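Local coordinates for oxidoreductase (Listeria innocua, PDB 3E18), which binds NAD through a Rossmann fold and is probably a dehydrogenase of the GFO/IDH/MocA family, at the interface of chains A and B. Numbering follows the deposited sequence. Chains: chain A/B, oxidoreductase.

Contact 1: the interface of chains A and B. Residues chain A 203-204, 230-231, 233; chain B 147, 283-285, 287.
Two chain A loops of the GFO/IDH/MocA C-terminal region, one following strand 193-201 and the other following strand 223-229, receive an irregular chain B segment that carries B:Met284 and B:Pro287. B:Met284 lies between the loops, with its backbone tied to one and its side-chain end resting on the other. Its N-H donates to A:Ala203 O at 3.2 Å, nearly along the C=O axis but bent to 137° at the hydrogen. CG of B:Met284 is anti to the carbonyl carbon (chi1 -73°), and the chain runs extended to SD before bending at chi3 (57°). This carries the thioether against A:Thr231, where SD lies 3.8 Å from the methyl CG2; the two side chains cross obliquely. The same methionine passes antiparallel to A:Phe233. Nearer its root, B:Met284 CB touches A:Leu204 CD2 at 3.8 Å. That leucine methyl also meets B:Pro287, tip to tip, with CD2 3.7 Å from the ring carbon CD. At another ring carbon, A:Phe233 crosses at about a right angle and presents the far end of its ring, CZ lying 3.7 Å from B:Pro287 CB. The leucine branch and the phenyl tip thus touch different corners of the proline ring. B:Phe147, from strand 146-154, adds a looser contact on the chain A loop itself: its ring tip CZ stands 4.0 Å from A:Ala203 CB.

Contact 2: the interface of chains A and B. Residues chain A 150, 213, 215, 225; chain B 213, 215, 225, 227.
Strands 211-218 and 223-229 of chain A, with strand 146-154 beside them, face strands 211-218 and 223-229 of chain B, a sheet-to-sheet contact of the GFO/IDH/MocA C-terminal region. The two copies of Gln225 meet tip to tip, their amide planes turned 47° apart. B:Gln225 NE2 donates to A:Gln225 OE1 at 3.1 Å, in the carbonyl plane and on a lone pair; the return bond from A:Gln225 NE2 to B:Gln225 OE1 is weak. B:Gln225 NE2 also reaches B:Glu227 OE1 at 3.1 Å, which lies in the amide plane, so two acceptors probably help to hold the turn of this amide, although A:Gln225 OE1 is tilted from its plane. The carboxylates of A:Glu150 and B:Glu227 point at each other, and two waters bridge them. One water links A:Glu150 OE1 to B:Glu227 OE1, at 2.6 Å from the latter; the other joins the two OE2 atoms. The waters probably ease the repulsion of like charges. The Phe215 pair breaks the symmetry: CG is anti to the backbone N in A:Phe215 (chi1 -165°) but anti to the carbonyl carbon in B:Phe215 (chi1 -52°). The side chains cross at about a right angle, with A:Phe215 CD1 in plane at the edge of the B:Phe215 ring, 3.6 Å from CZ. A:Phe215 CE1 packs against B:Val213 CG1 at 3.7 Å.

Contact 3: the interface of chains A and B. Residues chain A 276-279; chain B 124-125, 127-128, 253.
The backbone of chain A turns at A:Gly277, with positive phi (phi 60°, psi -124°), between the short strands 274-276 and 279-281, and the turn packs against chain B beside the 3-10 helix 124-127. B:Arg125 grips the carbonyl of A:Ala276 end-on: NH1 at 2.6 Å and NH2 at 2.9 Å both donate to O, which lies close to the guanidinium plane. NH1 approaches from above the carbonyl plane, whereas NH2 is less tilted from it. B:Asp128 steadies the guanidinium from within its own chain, a salt bridge joining OD2 to B:Arg125 NH1 at 2.8 Å, on the syn side of the carboxylate. Its other oxygen, OD1, accepts the backbone N-H of A:Gln278 at 2.8 Å, met from above the carboxylate plane. One carboxylate therefore both positions the arginine and binds the turn. The methyl CB of A:Ala276 sits over one face of the B:Trp253 indole, 3.6 Å from the centroid of the five-membered ring. A water connects A:Gly277 N to B:Trp253 O. The side chain of A:Gln278 bends at chi2 (-67°) and lies over the backbone of the 3-10 helix, its CG 3.8 Å from B:Trp127 CB, while another water lies between its OE1 and B:Asn124 O. B:Asn124 is also an NAD(+)-binding residue, so this site docks the turn of one subunit against the border of the other's cofactor pocket and may help to shape it.

Contact 1: the interface of chains A and B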
loop_
_atom_site.group_PDB
_atom_site.type_symbol
_atom_site.label_atom_id
_atom_site.label_comp_id
_atom_site.label_asym_id
_atom_site.label_seq_id
_atom_site.Cartn_x
_atom_site.Cartn_y
_atom_site.Cartn_z
ATOM N N ALA A 203 8.595 15.282 4.249
ATOM C CA ALA A 203 9.983 14.857 4.341
ATOM C C ALA A 203 10.941 15.909 3.787
ATOM O O ALA A 203 12.129 15.921 4.129
ATOM C CB ALA A 203 10.168 13.545 3.618
ATOM N N LEU A 204 10.431 16.788 2.931
ATOM C CA LEU A 204 11.245 17.879 2.405
ATOM C C LEU A 204 11.280 19.094 3.335
ATOM O O LEU A 204 12.138 19.970 3.192
ATOM C CB LEU A 204 10.795 18.266 0.997
ATOM C CG LEU A 204 11.115 17.228 -0.084
ATOM C CD1 LEU A 204 10.750 17.748 -1.449
ATOM C CD2 LEU A 204 12.576 16.807 -0.052
ATOM N N THR A 230 7.478 12.505 -4.203
ATOM C CA THR A 230 8.483 13.322 -4.899
ATOM C C THR A 230 9.864 13.114 -4.297
ATOM O O THR A 230 10.803 13.868 -4.582
ATOM C CB THR A 230 8.115 14.841 -4.907
ATOM O OG1 THR A 230 7.890 15.322 -3.567
ATOM C CG2 THR A 230 6.884 15.098 -5.750
ATOM N N THR A 231 9.993 12.063 -3.487
ATOM C CA THR A 231 11.244 11.751 -2.773
ATOM C C THR A 231 11.629 10.281 -2.989
ATOM O O THR A 231 12.279 9.657 -2.144
ATOM C CB THR A 231 11.083 12.003 -1.254
ATOM O OG1 THR A 231 9.876 11.369 -0.787
ATOM C CG2 THR A 231 10.977 13.488 -0.972
ATOM N N PHE A 233 13.565 7.706 -5.082
ATOM C CA PHE A 233 14.682 7.501 -6.007
ATOM C C PHE A 233 14.522 6.202 -6.795
ATOM O O PHE A 233 15.202 5.972 -7.794
ATOM C CB PHE A 233 16.008 7.556 -5.249
ATOM C CG PHE A 233 16.306 8.906 -4.661
ATOM C CD1 PHE A 233 16.931 9.892 -5.434
ATOM C CD2 PHE A 233 15.983 9.194 -3.338
ATOM C CE1 PHE A 233 17.204 11.142 -4.905
ATOM C CE2 PHE A 233 16.254 10.440 -2.795
ATOM C CZ PHE A 233 16.868 11.424 -3.586
ATOM N N PHE B 147 12.762 6.182 7.031
ATOM C CA PHE B 147 11.552 6.678 7.673
ATOM C C PHE B 147 10.255 6.013 7.212
ATOM O O PHE B 147 9.209 6.244 7.816
ATOM C CB PHE B 147 11.436 8.207 7.548
ATOM C CG PHE B 147 11.356 8.703 6.131
ATOM C CD1 PHE B 147 10.131 8.827 5.487
ATOM C CD2 PHE B 147 12.513 9.088 5.448
ATOM C CE1 PHE B 147 10.048 9.286 4.179
ATOM C CE2 PHE B 147 12.435 9.548 4.143
ATOM C CZ PHE B 147 11.205 9.647 3.506
ATOM N N THR B 283 15.700 15.399 8.093
ATOM C CA THR B 283 15.180 16.189 6.977
ATOM C C THR B 283 15.974 15.965 5.677
ATOM O O THR B 283 17.146 15.574 5.709
ATOM C CB THR B 283 15.090 17.703 7.335
ATOM O OG1 THR B 283 14.333 18.395 6.333
ATOM C CG2 THR B 283 16.482 18.341 7.479
ATOM N N MET B 284 15.324 16.213 4.540
ATOM C CA MET B 284 15.898 15.906 3.229
ATOM C C MET B 284 16.324 17.134 2.434
ATOM O O MET B 284 15.602 18.134 2.385
ATOM C CB MET B 284 14.895 15.127 2.379
ATOM C CG MET B 284 14.685 13.693 2.778
ATOM S SD MET B 284 13.717 12.790 1.557
ATOM C CE MET B 284 14.686 13.016 0.047
ATOM N N ALA B 285 17.491 17.032 1.796
ATOM C CA ALA B 285 17.929 17.985 0.776
ATOM C C ALA B 285 17.004 17.892 -0.451
ATOM O O ALA B 285 16.454 16.815 -0.715
ATOM C CB ALA B 285 19.376 17.695 0.380
ATOM N N PRO B 287 15.721 16.938 -3.744
ATOM C CA PRO B 287 16.214 15.861 -4.589
ATOM C C PRO B 287 16.179 16.207 -6.076
ATOM O O PRO B 287 15.419 17.087 -6.504
ATOM C CB PRO B 287 15.255 14.708 -4.276
ATOM C CG PRO B 287 13.979 15.366 -3.896
ATOM C CD PRO B 287 14.305 16.748 -3.376
#

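Contact 2: the interface of chains A and B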
loop_
_atom_site.group_PDB
_atom_site.type_symbol
_atom_site.label_atom_id
_atom_site.label_comp_id
_atom_site.label_asym_id
_atom_site.label_seq_id
_atom_site.Cartn_x
_atom_site.Cartn_y
_atom_site.Cartn_z
ATOM N N GLU A 150 -4.374 0.399 -7.608
ATOM C CA GLU A 150 -3.360 1.183 -6.954
ATOM C C GLU A 150 -2.746 2.056 -8.024
ATOM O O GLU A 150 -2.292 1.549 -9.033
ATOM C CB GLU A 150 -2.302 0.304 -6.260
ATOM C CG GLU A 150 -2.876 -0.553 -5.146
ATOM C CD GLU A 150 -1.893 -1.480 -4.470
ATOM O OE1 GLU A 150 -0.655 -1.376 -4.680
ATOM O OE2 GLU A 150 -2.387 -2.331 -3.703
ATOM N N VAL A 213 -0.349 9.406 0.671
ATOM C CA VAL A 213 -0.940 8.150 0.299
ATOM C C VAL A 213 -2.335 8.192 0.901
ATOM O O VAL A 213 -2.528 8.783 1.956
ATOM C CB VAL A 213 -0.102 6.928 0.798
ATOM C CG1 VAL A 213 0.320 7.096 2.255
ATOM C CG2 VAL A 213 -0.850 5.613 0.587
ATOM N N PHE A 215 -6.074 5.606 1.304
ATOM C CA PHE A 215 -6.720 4.343 1.032
ATOM C C PHE A 215 -8.200 4.647 1.057
ATOM O O PHE A 215 -8.730 5.130 2.066
ATOM C CB PHE A 215 -6.359 3.278 2.088
ATOM C CG PHE A 215 -6.708 1.849 1.678
ATOM C CD1 PHE A 215 -5.773 1.052 1.034
ATOM C CD2 PHE A 215 -7.971 1.305 1.950
ATOM C CE1 PHE A 215 -6.076 -0.267 0.652
ATOM C CE2 PHE A 215 -8.281 0.002 1.576
ATOM C CZ PHE A 215 -7.324 -0.793 0.927
ATOM N N GLN A 225 -5.763 2.559 -3.558
ATOM C CA GLN A 225 -4.716 3.252 -2.867
ATOM C C GLN A 225 -4.138 4.196 -3.894
ATOM O O GLN A 225 -3.790 3.747 -4.980
ATOM C CB GLN A 225 -3.647 2.282 -2.380
ATOM C CG GLN A 225 -2.477 2.986 -1.662
ATOM C CD GLN A 225 -1.513 2.016 -1.006
ATOM O OE1 GLN A 225 -1.904 0.933 -0.595
ATOM N NE2 GLN A 225 -0.233 2.400 -0.917
ATOM N N VAL B 213 -3.967 -5.368 4.305
ATOM C CA VAL B 213 -2.977 -4.290 4.284
ATOM C C VAL B 213 -3.124 -3.554 5.623
ATOM O O VAL B 213 -4.231 -3.475 6.200
ATOM C CB VAL B 213 -3.131 -3.355 3.038
ATOM C CG1 VAL B 213 -4.412 -2.622 3.039
ATOM C CG2 VAL B 213 -1.973 -2.319 2.932
ATOM N N PHE B 215 -1.541 0.080 7.694
ATOM C CA PHE B 215 -0.717 1.277 7.738
ATOM C C PHE B 215 -0.429 1.561 9.214
ATOM O O PHE B 215 -1.368 1.744 10.018
ATOM C CB PHE B 215 -1.451 2.463 7.087
ATOM C CG PHE B 215 -1.975 2.181 5.690
ATOM C CD1 PHE B 215 -1.234 2.521 4.574
ATOM C CD2 PHE B 215 -3.236 1.592 5.500
ATOM C CE1 PHE B 215 -1.720 2.276 3.279
ATOM C CE2 PHE B 215 -3.715 1.341 4.221
ATOM C CZ PHE B 215 -2.950 1.686 3.106
ATOM N N GLN B 225 3.990 0.160 5.790
ATOM C CA GLN B 225 2.875 -0.542 5.170
ATOM C C GLN B 225 3.231 -2.009 5.114
ATOM O O GLN B 225 4.258 -2.383 4.559
ATOM C CB GLN B 225 2.587 0.004 3.767
ATOM C CG GLN B 225 1.481 -0.752 3.050
ATOM C CD GLN B 225 0.897 0.000 1.870
ATOM O OE1 GLN B 225 1.013 1.215 1.781
ATOM N NE2 GLN B 225 0.217 -0.724 0.982
ATOM N N GLU B 227 1.762 -5.820 4.122
ATOM C CA GLU B 227 0.770 -6.356 3.211
ATOM C C GLU B 227 1.000 -7.846 2.928
ATOM O O GLU B 227 2.106 -8.278 2.637
ATOM C CB GLU B 227 0.829 -5.519 1.927
ATOM C CG GLU B 227 -0.391 -5.504 1.071
ATOM C CD GLU B 227 -0.182 -4.633 -0.145
ATOM O OE1 GLU B 227 -0.614 -3.463 -0.126
ATOM O OE2 GLU B 227 0.443 -5.105 -1.110
HETATM O O HOH W 1 -1.353 -4.858 -3.358
HETATM O O HOH W 2 0.335 -1.895 -1.968
#

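Contact 3: the interface of chains A and B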
loop_
_atom_site.group_PDB
_atom_site.type_symbol
_atom_site.label_atom_id
_atom_site.label_comp_id
_atom_site.label_asym_id
_atom_site.label_seq_id
_atom_site.Cartn_x
_atom_site.Cartn_y
_atom_site.Cartn_z
ATOM N N ALA A 276 12.009 -19.752 0.594
ATOM C CA ALA A 276 11.691 -18.347 0.815
ATOM C C ALA A 276 12.216 -17.953 2.190
ATOM O O ALA A 276 11.605 -18.286 3.200
ATOM C CB ALA A 276 10.198 -18.126 0.737
ATOM N N GLY A 277 13.350 -17.259 2.223
ATOM C CA GLY A 277 14.013 -16.934 3.487
ATOM C C GLY A 277 14.390 -18.202 4.241
ATOM O O GLY A 277 15.049 -19.083 3.686
ATOM N N GLN A 278 13.925 -18.312 5.487
ATOM C CA GLN A 278 14.273 -19.446 6.358
ATOM C C GLN A 278 13.346 -20.649 6.248
ATOM O O GLN A 278 13.536 -21.642 6.958
ATOM C CB GLN A 278 14.354 -19.007 7.826
ATOM C CG GLN A 278 15.456 -18.022 8.123
ATOM C CD GLN A 278 16.849 -18.617 7.969
ATOM O OE1 GLN A 278 17.365 -19.257 8.879
ATOM N NE2 GLN A 278 17.462 -18.394 6.817
ATOM N N GLY A 279 12.359 -20.570 5.364
ATOM C CA GLY A 279 11.351 -21.618 5.268
ATOM C C GLY A 279 10.984 -22.024 3.856
ATOM O O GLY A 279 11.208 -21.282 2.897
ATOM N N ASN B 124 11.140 -17.711 13.329
ATOM C CA ASN B 124 12.269 -18.059 12.459
ATOM C C ASN B 124 12.574 -17.035 11.400
ATOM O O ASN B 124 13.695 -16.997 10.885
ATOM C CB ASN B 124 12.066 -19.432 11.772
ATOM C CG ASN B 124 10.753 -19.524 10.979
ATOM O OD1 ASN B 124 9.692 -19.108 11.449
ATOM N ND2 ASN B 124 10.826 -20.085 9.777
ATOM N N ARG B 125 11.584 -16.205 11.062
ATOM C CA ARG B 125 11.778 -15.258 9.967
ATOM C C ARG B 125 12.551 -13.981 10.315
ATOM O O ARG B 125 12.839 -13.186 9.433
ATOM C CB ARG B 125 10.478 -14.996 9.191
ATOM C CG ARG B 125 10.022 -16.256 8.438
ATOM C CD ARG B 125 9.037 -15.987 7.308
ATOM N NE ARG B 125 8.807 -17.203 6.504
ATOM C CZ ARG B 125 9.529 -17.553 5.442
ATOM N NH1 ARG B 125 10.547 -16.795 5.036
ATOM N NH2 ARG B 125 9.231 -18.663 4.778
ATOM N N TRP B 127 15.501 -14.283 11.018
ATOM C CA TRP B 127 16.749 -14.697 10.385
ATOM C C TRP B 127 16.708 -14.687 8.851
ATOM O O TRP B 127 17.714 -15.030 8.223
ATOM C CB TRP B 127 17.160 -16.088 10.850
ATOM C CG TRP B 127 17.697 -16.154 12.260
ATOM C CD1 TRP B 127 19.017 -16.184 12.640
ATOM C CD2 TRP B 127 16.928 -16.234 13.471
ATOM N NE1 TRP B 127 19.112 -16.269 14.013
ATOM C CE2 TRP B 127 17.846 -16.309 14.546
ATOM C CE3 TRP B 127 15.548 -16.250 13.752
ATOM C CZ2 TRP B 127 17.435 -16.384 15.878
ATOM C CZ3 TRP B 127 15.141 -16.329 15.079
ATOM C CH2 TRP B 127 16.083 -16.394 16.128
ATOM N N ASP B 128 15.564 -14.321 8.259
ATOM C CA ASP B 128 15.423 -14.234 6.791
ATOM C C ASP B 128 16.440 -13.239 6.249
ATOM O O ASP B 128 16.540 -12.116 6.753
ATOM C CB ASP B 128 14.038 -13.729 6.389
ATOM C CG ASP B 128 12.963 -14.803 6.472
ATOM O OD1 ASP B 128 13.266 -15.929 6.893
ATOM O OD2 ASP B 128 11.804 -14.518 6.101
ATOM N N TRP B 253 12.436 -13.087 -3.069
ATOM C CA TRP B 253 13.200 -13.990 -2.224
ATOM C C TRP B 253 14.601 -14.330 -2.744
ATOM O O TRP B 253 15.446 -14.804 -1.983
ATOM C CB TRP B 253 12.411 -15.279 -2.038
ATOM C CG TRP B 253 11.038 -15.092 -1.445
ATOM C CD1 TRP B 253 9.842 -15.268 -2.076
ATOM C CD2 TRP B 253 10.731 -14.700 -0.103
ATOM N NE1 TRP B 253 8.802 -15.018 -1.208
ATOM C CE2 TRP B 253 9.320 -14.673 0.013
ATOM C CE3 TRP B 253 11.509 -14.388 1.022
ATOM C CZ2 TRP B 253 8.669 -14.332 1.209
ATOM C CZ3 TRP B 253 10.863 -14.052 2.204
ATOM C CH2 TRP B 253 9.455 -14.033 2.290
HETATM O O HOH W 3 15.414 -19.088 11.491
HETATM O O HOH W 4 15.230 -16.353 0.317
#

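Contact 2 lies about 20 Å from contact 1 and about 24 Å from contact 3, while contacts 1 and 3 are about 31 Å apart, all measured between the centres of their C-alpha atoms. Strand 146-154 serves both contact 1, through B:Phe147, and contact 2, through A:Glu150. Strand 223-229 likewise carries contact 2 and leads into the chain A loop of contact 1. The segments used in contacts 1 and 3, residues 283-287 and 276-279, are near in sequence but come from opposite chains, so each chain probably lends this stretch to its partner at both sites. Contacts spread this widely are consistent with a dimer, which the structure alone does not establish.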